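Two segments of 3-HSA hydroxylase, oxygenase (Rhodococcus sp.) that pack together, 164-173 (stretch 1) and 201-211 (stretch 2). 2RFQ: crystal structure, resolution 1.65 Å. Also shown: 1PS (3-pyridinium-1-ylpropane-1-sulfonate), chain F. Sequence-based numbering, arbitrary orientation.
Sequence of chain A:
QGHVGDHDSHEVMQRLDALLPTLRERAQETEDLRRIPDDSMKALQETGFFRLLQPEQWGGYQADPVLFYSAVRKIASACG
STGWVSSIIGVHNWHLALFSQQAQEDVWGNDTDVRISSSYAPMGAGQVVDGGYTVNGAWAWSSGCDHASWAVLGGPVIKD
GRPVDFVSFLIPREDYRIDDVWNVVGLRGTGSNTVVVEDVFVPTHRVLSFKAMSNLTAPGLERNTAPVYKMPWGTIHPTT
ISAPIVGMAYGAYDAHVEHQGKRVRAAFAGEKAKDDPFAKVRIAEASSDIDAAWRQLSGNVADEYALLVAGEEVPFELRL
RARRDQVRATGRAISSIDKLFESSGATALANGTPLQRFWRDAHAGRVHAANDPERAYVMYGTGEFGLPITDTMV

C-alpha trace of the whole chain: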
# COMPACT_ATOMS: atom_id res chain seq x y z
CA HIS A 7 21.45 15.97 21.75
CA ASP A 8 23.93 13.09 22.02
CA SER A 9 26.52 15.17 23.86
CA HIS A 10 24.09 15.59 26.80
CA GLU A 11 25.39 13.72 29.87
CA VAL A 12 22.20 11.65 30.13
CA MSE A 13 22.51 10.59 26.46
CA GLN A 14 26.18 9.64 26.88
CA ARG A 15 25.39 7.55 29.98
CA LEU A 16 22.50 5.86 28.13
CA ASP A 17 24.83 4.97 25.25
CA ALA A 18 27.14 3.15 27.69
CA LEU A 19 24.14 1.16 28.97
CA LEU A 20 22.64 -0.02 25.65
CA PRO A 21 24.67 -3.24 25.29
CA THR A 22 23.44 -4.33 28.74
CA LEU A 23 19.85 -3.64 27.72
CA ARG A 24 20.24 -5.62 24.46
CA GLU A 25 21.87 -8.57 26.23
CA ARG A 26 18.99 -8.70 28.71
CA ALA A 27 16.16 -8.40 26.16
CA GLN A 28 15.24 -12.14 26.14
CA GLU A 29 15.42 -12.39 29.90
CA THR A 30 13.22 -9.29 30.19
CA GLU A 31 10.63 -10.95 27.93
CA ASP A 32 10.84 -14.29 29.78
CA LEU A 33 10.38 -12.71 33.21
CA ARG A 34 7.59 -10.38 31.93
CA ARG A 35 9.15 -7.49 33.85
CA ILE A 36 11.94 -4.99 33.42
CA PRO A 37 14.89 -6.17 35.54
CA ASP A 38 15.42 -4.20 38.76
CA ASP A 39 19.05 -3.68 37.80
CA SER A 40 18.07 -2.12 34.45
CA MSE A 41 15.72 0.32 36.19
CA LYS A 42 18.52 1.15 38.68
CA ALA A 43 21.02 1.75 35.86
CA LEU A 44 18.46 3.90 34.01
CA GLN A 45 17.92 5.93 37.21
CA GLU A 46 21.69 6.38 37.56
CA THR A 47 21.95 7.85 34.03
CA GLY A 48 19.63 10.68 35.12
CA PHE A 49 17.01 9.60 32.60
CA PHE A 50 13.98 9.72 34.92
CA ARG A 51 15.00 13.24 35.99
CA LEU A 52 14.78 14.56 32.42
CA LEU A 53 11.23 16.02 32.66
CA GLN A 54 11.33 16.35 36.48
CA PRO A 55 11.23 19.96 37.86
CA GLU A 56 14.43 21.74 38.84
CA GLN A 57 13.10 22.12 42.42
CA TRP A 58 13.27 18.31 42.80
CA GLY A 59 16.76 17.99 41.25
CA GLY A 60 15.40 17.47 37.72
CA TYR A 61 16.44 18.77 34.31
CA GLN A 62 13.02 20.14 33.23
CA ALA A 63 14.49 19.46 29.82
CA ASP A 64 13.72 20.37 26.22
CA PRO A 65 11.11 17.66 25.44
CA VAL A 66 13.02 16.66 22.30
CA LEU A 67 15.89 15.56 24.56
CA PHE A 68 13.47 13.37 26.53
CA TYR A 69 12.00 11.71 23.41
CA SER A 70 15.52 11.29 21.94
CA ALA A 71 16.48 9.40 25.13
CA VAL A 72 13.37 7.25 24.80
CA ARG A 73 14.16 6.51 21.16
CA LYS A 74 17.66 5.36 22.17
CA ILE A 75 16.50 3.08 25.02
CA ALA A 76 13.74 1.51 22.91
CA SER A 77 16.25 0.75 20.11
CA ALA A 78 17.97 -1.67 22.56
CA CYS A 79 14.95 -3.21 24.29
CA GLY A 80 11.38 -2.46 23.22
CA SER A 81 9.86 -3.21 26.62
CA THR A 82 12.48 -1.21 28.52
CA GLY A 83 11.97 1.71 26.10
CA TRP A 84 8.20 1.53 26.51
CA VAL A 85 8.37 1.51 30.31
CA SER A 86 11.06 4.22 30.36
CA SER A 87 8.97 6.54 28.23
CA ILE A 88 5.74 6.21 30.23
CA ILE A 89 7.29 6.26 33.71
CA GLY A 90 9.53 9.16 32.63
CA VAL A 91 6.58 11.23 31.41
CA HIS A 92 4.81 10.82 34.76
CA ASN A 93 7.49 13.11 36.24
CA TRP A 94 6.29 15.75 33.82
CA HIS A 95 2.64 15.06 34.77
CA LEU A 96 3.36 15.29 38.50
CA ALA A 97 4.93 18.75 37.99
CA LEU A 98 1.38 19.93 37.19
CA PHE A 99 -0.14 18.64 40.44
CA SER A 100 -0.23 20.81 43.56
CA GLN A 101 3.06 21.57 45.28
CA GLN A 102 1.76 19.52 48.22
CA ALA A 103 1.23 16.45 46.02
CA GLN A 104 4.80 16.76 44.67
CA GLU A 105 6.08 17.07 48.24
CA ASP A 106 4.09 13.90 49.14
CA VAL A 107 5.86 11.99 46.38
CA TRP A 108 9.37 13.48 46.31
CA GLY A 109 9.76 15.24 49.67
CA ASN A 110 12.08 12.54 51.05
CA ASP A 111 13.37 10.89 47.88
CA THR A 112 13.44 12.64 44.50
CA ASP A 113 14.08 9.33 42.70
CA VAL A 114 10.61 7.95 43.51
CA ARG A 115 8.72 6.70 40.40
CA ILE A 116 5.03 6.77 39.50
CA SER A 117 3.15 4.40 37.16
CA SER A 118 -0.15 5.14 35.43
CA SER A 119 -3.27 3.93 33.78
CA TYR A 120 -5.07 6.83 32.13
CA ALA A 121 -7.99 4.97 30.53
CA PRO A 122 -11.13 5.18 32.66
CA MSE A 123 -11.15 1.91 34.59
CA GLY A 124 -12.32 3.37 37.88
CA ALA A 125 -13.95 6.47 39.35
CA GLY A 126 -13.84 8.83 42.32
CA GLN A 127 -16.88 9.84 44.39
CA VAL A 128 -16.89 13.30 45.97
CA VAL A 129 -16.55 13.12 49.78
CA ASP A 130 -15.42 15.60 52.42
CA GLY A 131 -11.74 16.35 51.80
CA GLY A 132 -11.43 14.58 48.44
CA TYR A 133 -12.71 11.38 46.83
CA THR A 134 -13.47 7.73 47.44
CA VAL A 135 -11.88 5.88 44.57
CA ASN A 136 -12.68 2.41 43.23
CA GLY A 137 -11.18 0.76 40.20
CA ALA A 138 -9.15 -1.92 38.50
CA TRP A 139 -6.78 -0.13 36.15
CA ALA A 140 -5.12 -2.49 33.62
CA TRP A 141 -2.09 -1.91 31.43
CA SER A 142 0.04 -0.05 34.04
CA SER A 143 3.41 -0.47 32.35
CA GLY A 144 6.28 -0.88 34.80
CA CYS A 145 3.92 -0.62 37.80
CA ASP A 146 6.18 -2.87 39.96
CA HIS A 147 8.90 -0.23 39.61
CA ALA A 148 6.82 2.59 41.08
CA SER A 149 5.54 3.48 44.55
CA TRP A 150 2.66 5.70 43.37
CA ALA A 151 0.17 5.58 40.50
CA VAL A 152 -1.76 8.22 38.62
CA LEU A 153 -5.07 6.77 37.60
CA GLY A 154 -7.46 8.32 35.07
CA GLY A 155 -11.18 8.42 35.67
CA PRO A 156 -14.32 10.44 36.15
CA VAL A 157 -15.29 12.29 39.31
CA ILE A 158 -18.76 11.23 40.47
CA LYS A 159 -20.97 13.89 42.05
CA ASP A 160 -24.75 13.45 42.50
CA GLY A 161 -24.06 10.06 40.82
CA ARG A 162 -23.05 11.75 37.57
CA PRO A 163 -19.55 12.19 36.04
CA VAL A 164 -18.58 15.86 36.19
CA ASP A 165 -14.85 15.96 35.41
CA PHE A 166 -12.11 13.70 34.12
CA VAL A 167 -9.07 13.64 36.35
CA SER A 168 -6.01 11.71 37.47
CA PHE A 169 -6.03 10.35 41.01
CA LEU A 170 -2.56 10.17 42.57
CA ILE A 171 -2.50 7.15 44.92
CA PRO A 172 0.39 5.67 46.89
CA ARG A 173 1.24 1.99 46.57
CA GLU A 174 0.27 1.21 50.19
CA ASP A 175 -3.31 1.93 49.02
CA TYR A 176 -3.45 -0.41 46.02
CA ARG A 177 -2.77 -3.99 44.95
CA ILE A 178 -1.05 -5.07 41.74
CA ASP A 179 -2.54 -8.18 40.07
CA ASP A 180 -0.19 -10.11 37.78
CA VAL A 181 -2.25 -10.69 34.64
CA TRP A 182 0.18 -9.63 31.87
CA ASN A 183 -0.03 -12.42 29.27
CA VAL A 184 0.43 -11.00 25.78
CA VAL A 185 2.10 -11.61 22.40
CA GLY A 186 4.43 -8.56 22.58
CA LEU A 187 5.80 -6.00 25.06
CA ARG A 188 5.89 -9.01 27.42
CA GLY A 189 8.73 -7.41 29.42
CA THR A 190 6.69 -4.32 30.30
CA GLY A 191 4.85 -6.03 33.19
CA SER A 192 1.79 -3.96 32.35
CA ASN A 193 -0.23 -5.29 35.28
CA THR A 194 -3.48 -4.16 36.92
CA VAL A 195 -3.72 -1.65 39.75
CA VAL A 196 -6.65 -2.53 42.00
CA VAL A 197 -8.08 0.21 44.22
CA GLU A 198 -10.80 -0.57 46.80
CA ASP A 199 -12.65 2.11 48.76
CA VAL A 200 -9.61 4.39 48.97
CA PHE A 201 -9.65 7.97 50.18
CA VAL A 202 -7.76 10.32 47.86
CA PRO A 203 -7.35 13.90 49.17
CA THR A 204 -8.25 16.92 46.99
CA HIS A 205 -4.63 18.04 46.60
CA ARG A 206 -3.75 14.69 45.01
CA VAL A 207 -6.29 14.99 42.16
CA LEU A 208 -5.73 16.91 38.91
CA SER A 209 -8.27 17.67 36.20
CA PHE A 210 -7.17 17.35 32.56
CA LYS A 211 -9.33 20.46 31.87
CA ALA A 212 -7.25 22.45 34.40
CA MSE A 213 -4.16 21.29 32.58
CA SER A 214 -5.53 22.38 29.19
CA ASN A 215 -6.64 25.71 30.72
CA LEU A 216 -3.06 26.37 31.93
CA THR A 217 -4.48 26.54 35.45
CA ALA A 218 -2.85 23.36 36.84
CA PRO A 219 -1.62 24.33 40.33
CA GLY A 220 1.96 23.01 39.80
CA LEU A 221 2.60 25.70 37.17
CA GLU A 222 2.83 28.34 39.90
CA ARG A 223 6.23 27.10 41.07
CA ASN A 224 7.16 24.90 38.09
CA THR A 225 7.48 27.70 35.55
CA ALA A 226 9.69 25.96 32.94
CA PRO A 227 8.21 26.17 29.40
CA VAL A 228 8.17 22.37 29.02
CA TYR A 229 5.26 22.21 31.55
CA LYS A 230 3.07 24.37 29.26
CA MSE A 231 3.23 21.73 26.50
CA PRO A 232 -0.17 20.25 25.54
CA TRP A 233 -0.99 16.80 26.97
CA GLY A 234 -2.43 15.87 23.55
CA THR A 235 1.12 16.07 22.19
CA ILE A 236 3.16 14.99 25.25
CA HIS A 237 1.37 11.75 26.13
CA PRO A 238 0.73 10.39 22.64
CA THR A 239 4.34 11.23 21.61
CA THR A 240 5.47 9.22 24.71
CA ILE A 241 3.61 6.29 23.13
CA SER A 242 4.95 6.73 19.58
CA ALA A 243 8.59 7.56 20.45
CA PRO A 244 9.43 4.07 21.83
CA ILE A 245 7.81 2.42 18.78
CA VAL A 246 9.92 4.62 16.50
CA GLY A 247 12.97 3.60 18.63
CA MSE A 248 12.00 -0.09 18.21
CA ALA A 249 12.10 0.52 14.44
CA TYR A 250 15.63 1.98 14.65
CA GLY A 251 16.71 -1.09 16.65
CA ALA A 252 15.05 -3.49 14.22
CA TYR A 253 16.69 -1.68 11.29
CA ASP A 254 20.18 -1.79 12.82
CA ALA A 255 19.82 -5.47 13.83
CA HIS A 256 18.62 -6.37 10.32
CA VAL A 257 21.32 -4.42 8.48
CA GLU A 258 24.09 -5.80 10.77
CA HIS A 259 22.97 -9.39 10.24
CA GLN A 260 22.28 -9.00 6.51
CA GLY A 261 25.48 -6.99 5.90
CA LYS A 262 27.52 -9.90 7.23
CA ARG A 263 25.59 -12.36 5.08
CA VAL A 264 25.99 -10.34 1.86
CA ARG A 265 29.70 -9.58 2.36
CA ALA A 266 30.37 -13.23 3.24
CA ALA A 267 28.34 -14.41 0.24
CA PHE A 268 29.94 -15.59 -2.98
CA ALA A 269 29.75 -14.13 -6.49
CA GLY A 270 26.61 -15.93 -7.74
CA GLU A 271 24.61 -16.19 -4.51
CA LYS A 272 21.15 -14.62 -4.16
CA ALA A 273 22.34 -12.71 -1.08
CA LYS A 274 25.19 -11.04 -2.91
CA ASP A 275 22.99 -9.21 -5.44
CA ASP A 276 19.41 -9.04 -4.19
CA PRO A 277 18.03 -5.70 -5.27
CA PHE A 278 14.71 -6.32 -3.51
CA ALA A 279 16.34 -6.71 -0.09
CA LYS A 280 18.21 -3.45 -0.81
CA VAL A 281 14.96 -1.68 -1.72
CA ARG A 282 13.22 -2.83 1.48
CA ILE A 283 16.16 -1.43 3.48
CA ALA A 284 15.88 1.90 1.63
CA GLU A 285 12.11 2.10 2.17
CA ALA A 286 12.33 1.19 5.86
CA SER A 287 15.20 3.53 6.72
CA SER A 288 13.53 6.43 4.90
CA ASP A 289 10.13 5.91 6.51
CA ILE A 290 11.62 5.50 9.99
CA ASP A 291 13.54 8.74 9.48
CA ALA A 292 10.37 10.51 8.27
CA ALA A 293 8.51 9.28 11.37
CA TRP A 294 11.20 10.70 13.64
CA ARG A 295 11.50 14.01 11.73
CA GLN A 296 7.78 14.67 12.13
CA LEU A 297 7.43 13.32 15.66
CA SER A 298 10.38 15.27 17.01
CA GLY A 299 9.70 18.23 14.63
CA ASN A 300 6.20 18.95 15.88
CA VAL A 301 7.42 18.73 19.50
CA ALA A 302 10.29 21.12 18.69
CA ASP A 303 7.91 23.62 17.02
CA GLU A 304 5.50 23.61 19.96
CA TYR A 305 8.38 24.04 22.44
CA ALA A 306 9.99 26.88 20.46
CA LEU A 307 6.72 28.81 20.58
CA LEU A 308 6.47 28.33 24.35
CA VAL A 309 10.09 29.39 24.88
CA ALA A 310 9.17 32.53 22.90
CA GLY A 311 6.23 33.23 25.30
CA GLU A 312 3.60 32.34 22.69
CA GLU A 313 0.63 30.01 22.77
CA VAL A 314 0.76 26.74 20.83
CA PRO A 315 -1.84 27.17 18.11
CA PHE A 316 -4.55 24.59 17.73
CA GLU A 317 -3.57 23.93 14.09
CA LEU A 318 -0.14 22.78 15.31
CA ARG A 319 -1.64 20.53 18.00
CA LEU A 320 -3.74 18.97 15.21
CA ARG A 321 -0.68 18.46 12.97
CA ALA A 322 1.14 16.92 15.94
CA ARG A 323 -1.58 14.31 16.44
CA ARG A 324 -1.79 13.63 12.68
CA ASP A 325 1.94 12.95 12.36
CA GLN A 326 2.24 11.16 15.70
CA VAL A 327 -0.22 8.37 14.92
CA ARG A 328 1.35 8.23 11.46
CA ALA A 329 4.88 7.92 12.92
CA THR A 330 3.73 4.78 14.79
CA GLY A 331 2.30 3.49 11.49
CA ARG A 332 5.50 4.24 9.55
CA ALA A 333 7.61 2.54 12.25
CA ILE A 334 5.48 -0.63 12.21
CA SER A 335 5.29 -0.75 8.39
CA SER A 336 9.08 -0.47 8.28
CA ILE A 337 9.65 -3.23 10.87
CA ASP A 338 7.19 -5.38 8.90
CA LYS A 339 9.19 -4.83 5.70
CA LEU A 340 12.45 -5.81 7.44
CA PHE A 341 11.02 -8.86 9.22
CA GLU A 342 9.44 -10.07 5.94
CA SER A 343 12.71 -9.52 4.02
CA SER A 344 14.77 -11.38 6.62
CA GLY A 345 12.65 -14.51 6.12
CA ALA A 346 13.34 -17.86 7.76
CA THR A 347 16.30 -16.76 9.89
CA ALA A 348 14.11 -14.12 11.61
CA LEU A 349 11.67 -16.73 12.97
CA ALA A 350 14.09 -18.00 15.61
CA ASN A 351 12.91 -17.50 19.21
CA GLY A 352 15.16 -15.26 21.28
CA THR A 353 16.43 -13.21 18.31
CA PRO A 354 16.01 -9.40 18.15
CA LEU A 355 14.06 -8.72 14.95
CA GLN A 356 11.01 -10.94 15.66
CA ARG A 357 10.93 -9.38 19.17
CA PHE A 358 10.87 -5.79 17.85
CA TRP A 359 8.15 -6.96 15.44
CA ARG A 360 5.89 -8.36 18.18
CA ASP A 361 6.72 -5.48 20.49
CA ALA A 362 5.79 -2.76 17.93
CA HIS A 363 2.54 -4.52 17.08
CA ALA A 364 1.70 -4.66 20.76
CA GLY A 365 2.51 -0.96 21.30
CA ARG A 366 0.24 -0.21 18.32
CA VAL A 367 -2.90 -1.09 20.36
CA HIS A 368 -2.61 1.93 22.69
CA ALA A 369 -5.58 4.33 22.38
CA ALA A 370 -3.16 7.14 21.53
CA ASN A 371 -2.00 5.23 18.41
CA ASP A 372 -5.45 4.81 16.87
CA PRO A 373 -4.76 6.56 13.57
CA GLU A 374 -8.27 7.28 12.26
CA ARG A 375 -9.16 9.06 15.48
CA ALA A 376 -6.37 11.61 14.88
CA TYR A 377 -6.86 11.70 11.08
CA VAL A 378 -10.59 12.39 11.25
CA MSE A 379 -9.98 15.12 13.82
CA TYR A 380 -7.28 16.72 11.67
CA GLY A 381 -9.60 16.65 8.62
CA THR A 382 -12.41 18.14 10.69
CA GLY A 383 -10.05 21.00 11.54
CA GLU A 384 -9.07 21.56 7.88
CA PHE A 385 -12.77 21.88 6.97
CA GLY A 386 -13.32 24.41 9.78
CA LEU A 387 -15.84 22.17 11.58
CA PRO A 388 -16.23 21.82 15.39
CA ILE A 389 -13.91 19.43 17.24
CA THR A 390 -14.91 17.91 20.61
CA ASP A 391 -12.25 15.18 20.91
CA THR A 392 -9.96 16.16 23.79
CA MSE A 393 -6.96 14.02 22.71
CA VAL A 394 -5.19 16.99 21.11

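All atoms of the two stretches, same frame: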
# COMPACT_ATOMS: atom_id res chain seq x y z
N VAL A 164 -18.59 14.40 36.33
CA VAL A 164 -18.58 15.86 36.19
C VAL A 164 -17.22 16.40 35.75
O VAL A 164 -17.10 17.58 35.43
CB VAL A 164 -19.02 16.55 37.50
CG1 VAL A 164 -20.50 16.26 37.80
CG2 VAL A 164 -18.14 16.10 38.67
N ASP A 165 -16.22 15.53 35.73
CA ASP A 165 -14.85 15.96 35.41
C ASP A 165 -14.10 14.70 35.06
O ASP A 165 -14.55 13.61 35.41
CB ASP A 165 -14.21 16.62 36.63
CG ASP A 165 -12.96 17.45 36.29
OD1 ASP A 165 -12.58 17.59 35.11
OD2 ASP A 165 -12.37 17.98 37.25
N PHE A 166 -12.99 14.84 34.35
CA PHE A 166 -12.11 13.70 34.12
C PHE A 166 -10.75 14.08 34.63
O PHE A 166 -10.18 15.09 34.22
CB PHE A 166 -12.03 13.31 32.66
CG PHE A 166 -11.45 11.94 32.44
CD1 PHE A 166 -12.29 10.84 32.27
CD2 PHE A 166 -10.07 11.75 32.44
CE1 PHE A 166 -11.76 9.56 32.09
CE2 PHE A 166 -9.52 10.48 32.26
CZ PHE A 166 -10.37 9.37 32.09
N VAL A 167 -10.23 13.26 35.55
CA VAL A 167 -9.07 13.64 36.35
C VAL A 167 -8.07 12.49 36.43
O VAL A 167 -8.37 11.37 36.00
CB VAL A 167 -9.52 14.00 37.79
CG1 VAL A 167 -10.55 15.12 37.78
CG2 VAL A 167 -10.10 12.76 38.48
N SER A 168 -6.91 12.77 37.01
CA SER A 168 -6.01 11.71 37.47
C SER A 168 -5.97 11.71 38.99
O SER A 168 -5.77 12.76 39.61
CB SER A 168 -4.58 11.91 36.94
OG SER A 168 -4.56 11.79 35.52
N PHE A 169 -6.16 10.53 39.57
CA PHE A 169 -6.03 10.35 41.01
C PHE A 169 -4.63 9.85 41.31
O PHE A 169 -4.20 8.81 40.78
CB PHE A 169 -7.04 9.31 41.50
CG PHE A 169 -8.47 9.64 41.15
CD1 PHE A 169 -9.20 10.55 41.92
CD2 PHE A 169 -9.09 9.04 40.05
CE1 PHE A 169 -10.51 10.86 41.57
CE2 PHE A 169 -10.42 9.34 39.71
CZ PHE A 169 -11.13 10.24 40.47
N LEU A 170 -3.91 10.58 42.16
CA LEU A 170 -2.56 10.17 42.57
C LEU A 170 -2.69 9.36 43.87
O LEU A 170 -3.17 9.88 44.89
CB LEU A 170 -1.67 11.41 42.82
CG LEU A 170 -0.28 11.20 43.47
CD1 LEU A 170 0.68 10.42 42.58
CD2 LEU A 170 0.32 12.59 43.87
N ILE A 171 -2.28 8.09 43.82
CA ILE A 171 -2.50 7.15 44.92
C ILE A 171 -1.19 6.43 45.27
O ILE A 171 -0.48 5.98 44.35
CB ILE A 171 -3.59 6.11 44.54
CG1 ILE A 171 -4.86 6.84 44.08
CG2 ILE A 171 -3.86 5.16 45.72
CD1 ILE A 171 -6.14 5.95 43.90
N PRO A 172 -0.85 6.37 46.57
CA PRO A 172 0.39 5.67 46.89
C PRO A 172 0.22 4.16 46.89
O PRO A 172 -0.89 3.66 47.09
CB PRO A 172 0.70 6.17 48.31
CG PRO A 172 -0.69 6.34 48.93
CD PRO A 172 -1.51 6.91 47.79
N ARG A 173 1.31 3.44 46.69
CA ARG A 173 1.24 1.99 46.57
C ARG A 173 0.70 1.26 47.81
O ARG A 173 0.16 0.17 47.67
CB ARG A 173 2.59 1.42 46.13
CG ARG A 173 2.54 -0.05 45.75
CD ARG A 173 3.70 -0.35 44.85
NE ARG A 173 3.81 -1.78 44.65
CZ ARG A 173 4.76 -2.36 43.92
NH1 ARG A 173 5.67 -1.60 43.31
NH2 ARG A 173 4.78 -3.70 43.81
N PHE A 201 -9.53 6.54 50.08
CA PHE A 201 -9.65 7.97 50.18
C PHE A 201 -8.47 8.61 49.47
O PHE A 201 -7.32 8.29 49.77
CB PHE A 201 -9.69 8.43 51.63
CG PHE A 201 -9.68 9.91 51.77
CD1 PHE A 201 -10.81 10.64 51.43
CD2 PHE A 201 -8.53 10.59 52.19
CE1 PHE A 201 -10.81 12.01 51.52
CE2 PHE A 201 -8.53 11.98 52.28
CZ PHE A 201 -9.65 12.69 51.94
N VAL A 202 -8.77 9.53 48.55
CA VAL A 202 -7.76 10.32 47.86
C VAL A 202 -8.04 11.80 48.14
O VAL A 202 -9.12 12.30 47.80
CB VAL A 202 -7.77 10.04 46.35
CG1 VAL A 202 -6.71 10.91 45.63
CG2 VAL A 202 -7.49 8.53 46.08
N PRO A 203 -7.09 12.50 48.81
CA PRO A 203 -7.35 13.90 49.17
C PRO A 203 -7.34 14.83 47.95
O PRO A 203 -6.66 14.55 46.96
CB PRO A 203 -6.17 14.24 50.09
CG PRO A 203 -5.08 13.33 49.63
CD PRO A 203 -5.76 12.04 49.27
N THR A 204 -8.12 15.91 48.04
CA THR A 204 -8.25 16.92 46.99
C THR A 204 -6.93 17.31 46.34
O THR A 204 -6.83 17.37 45.10
CB THR A 204 -8.93 18.19 47.55
OG1 THR A 204 -10.22 17.82 48.05
CG2 THR A 204 -9.07 19.25 46.47
N HIS A 205 -5.90 17.56 47.15
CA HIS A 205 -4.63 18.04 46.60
C HIS A 205 -3.91 17.02 45.71
O HIS A 205 -3.00 17.38 44.97
CB HIS A 205 -3.70 18.58 47.71
CG HIS A 205 -3.05 17.51 48.53
ND1 HIS A 205 -3.65 16.94 49.64
CD2 HIS A 205 -1.84 16.92 48.42
CE1 HIS A 205 -2.84 16.04 50.16
NE2 HIS A 205 -1.73 16.01 49.45
N ARG A 206 -4.35 15.77 45.79
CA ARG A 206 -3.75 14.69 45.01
C ARG A 206 -4.59 14.32 43.77
O ARG A 206 -4.44 13.24 43.19
CB ARG A 206 -3.55 13.46 45.90
CG ARG A 206 -2.45 13.64 46.93
CD ARG A 206 -2.15 12.29 47.55
NE ARG A 206 -1.31 12.41 48.74
CZ ARG A 206 -1.26 11.49 49.70
NH1 ARG A 206 -2.01 10.39 49.60
NH2 ARG A 206 -0.48 11.66 50.76
N VAL A 207 -5.46 15.24 43.34
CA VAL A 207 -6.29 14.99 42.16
C VAL A 207 -6.17 16.16 41.18
O VAL A 207 -6.24 17.32 41.58
CB VAL A 207 -7.77 14.76 42.56
CG1 VAL A 207 -8.64 14.54 41.32
CG2 VAL A 207 -7.85 13.58 43.50
N LEU A 208 -5.95 15.85 39.90
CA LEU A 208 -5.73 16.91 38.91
C LEU A 208 -6.61 16.71 37.68
O LEU A 208 -6.56 15.66 37.05
CB LEU A 208 -4.27 16.93 38.46
CG LEU A 208 -3.89 17.97 37.39
CD1 LEU A 208 -4.12 19.40 37.85
CD2 LEU A 208 -2.43 17.79 36.99
N SER A 209 -7.39 17.74 37.35
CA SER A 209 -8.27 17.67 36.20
C SER A 209 -7.49 17.89 34.89
O SER A 209 -6.68 18.80 34.80
CB SER A 209 -9.36 18.74 36.32
OG SER A 209 -10.07 18.82 35.09
N PHE A 210 -7.75 17.08 33.87
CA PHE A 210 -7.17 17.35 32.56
C PHE A 210 -7.63 18.70 31.97
O PHE A 210 -6.88 19.34 31.23
CB PHE A 210 -7.45 16.21 31.60
CG PHE A 210 -6.66 14.99 31.90
CD1 PHE A 210 -5.32 14.89 31.51
CD2 PHE A 210 -7.23 13.95 32.63
CE1 PHE A 210 -4.57 13.74 31.78
CE2 PHE A 210 -6.49 12.79 32.92
CZ PHE A 210 -5.16 12.70 32.49
N LYS A 211 -8.85 19.14 32.30
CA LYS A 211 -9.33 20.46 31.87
C LYS A 211 -8.49 21.59 32.46
O LYS A 211 -8.19 22.56 31.77
CB LYS A 211 -10.82 20.65 32.20
CG LYS A 211 -11.49 21.85 31.52
CD LYS A 211 -11.38 21.74 29.99
CE LYS A 211 -12.27 22.75 29.27
NZ LYS A 211 -11.89 22.85 27.82
S1 1PS F . 1.65 -4.82 45.69
O1 1PS F . 0.37 -5.48 45.29
O2 1PS F . 2.73 -5.19 44.75
O3 1PS F . 1.54 -3.33 45.78
O HOH W 1 -11.05 16.97 32.48
O HOH W 2 -4.67 14.71 35.17
O HOH W 3 -3.85 9.60 47.61

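The two stretches meet as an antiparallel pair of β-strands, 164-172 against 207-209, with apolar side chains and three waters reinforcing the backbone ladder. Ser168 and Leu208 form the hydrogen-bonded pair at its centre: Ser168 N donates to Leu208 O (2.9 Å), and Leu208 N donates to Ser168 O (3.1 Å). The ladder extends one step each way, with Leu170 N to Arg206 O (2.9 Å) and Phe210 N to Phe166 O (3.2 Å).

Val167, Phe169, Val207 and Ser209 share one face of the sheet. There Val167 CG2 lies 3.7 Å from Val207 CG1, and Phe169 CD1 lies 3.7 Å from Val207 CG2. Val167 and Phe169 are buried here and Val207 is partly exposed; their branched and aromatic side chains suit the apolar part of this face. Val202, from the preceding strand, points toward stretch 1; its CG2 reaches Ile171 CD1 at 3.6 Å.

Ser168 and Leu208 occupy the other face. Water 2 joins them, 2.9 Å from Ser168 OG and donating to Leu208 O at 2.8 Å. The small Ser168 side chain also sits beside the Phe210 ring, OG to CZ 3.2 Å. Phe210 meets Phe166 rim to rim, CD2 to CD2 3.6 Å, with neither ring over the other's face.

At the start of the helix, Ser209 OG donates to Asp165 OD1 (2.8 Å) and accepts a weak capping bond from Lys211 N (3.1 Å). A serine hydroxyl can do both. Water 1 ties the same corner together, donating to Asp165 OD1 (3.1 Å) and Phe166 O (2.7 Å) and accepting from Lys211 N (3.1 Å).

At the other end, Arg206 has the largest area covered by the opposite stretch. Its long side chain runs alongside stretch 1, bringing NH1 within 4.0 Å of Pro172 CD. Water 3 accepts from Arg206 NH1 (2.8 Å) and donates to Leu170 O (2.8 Å). In all, the contact buries 653 Å².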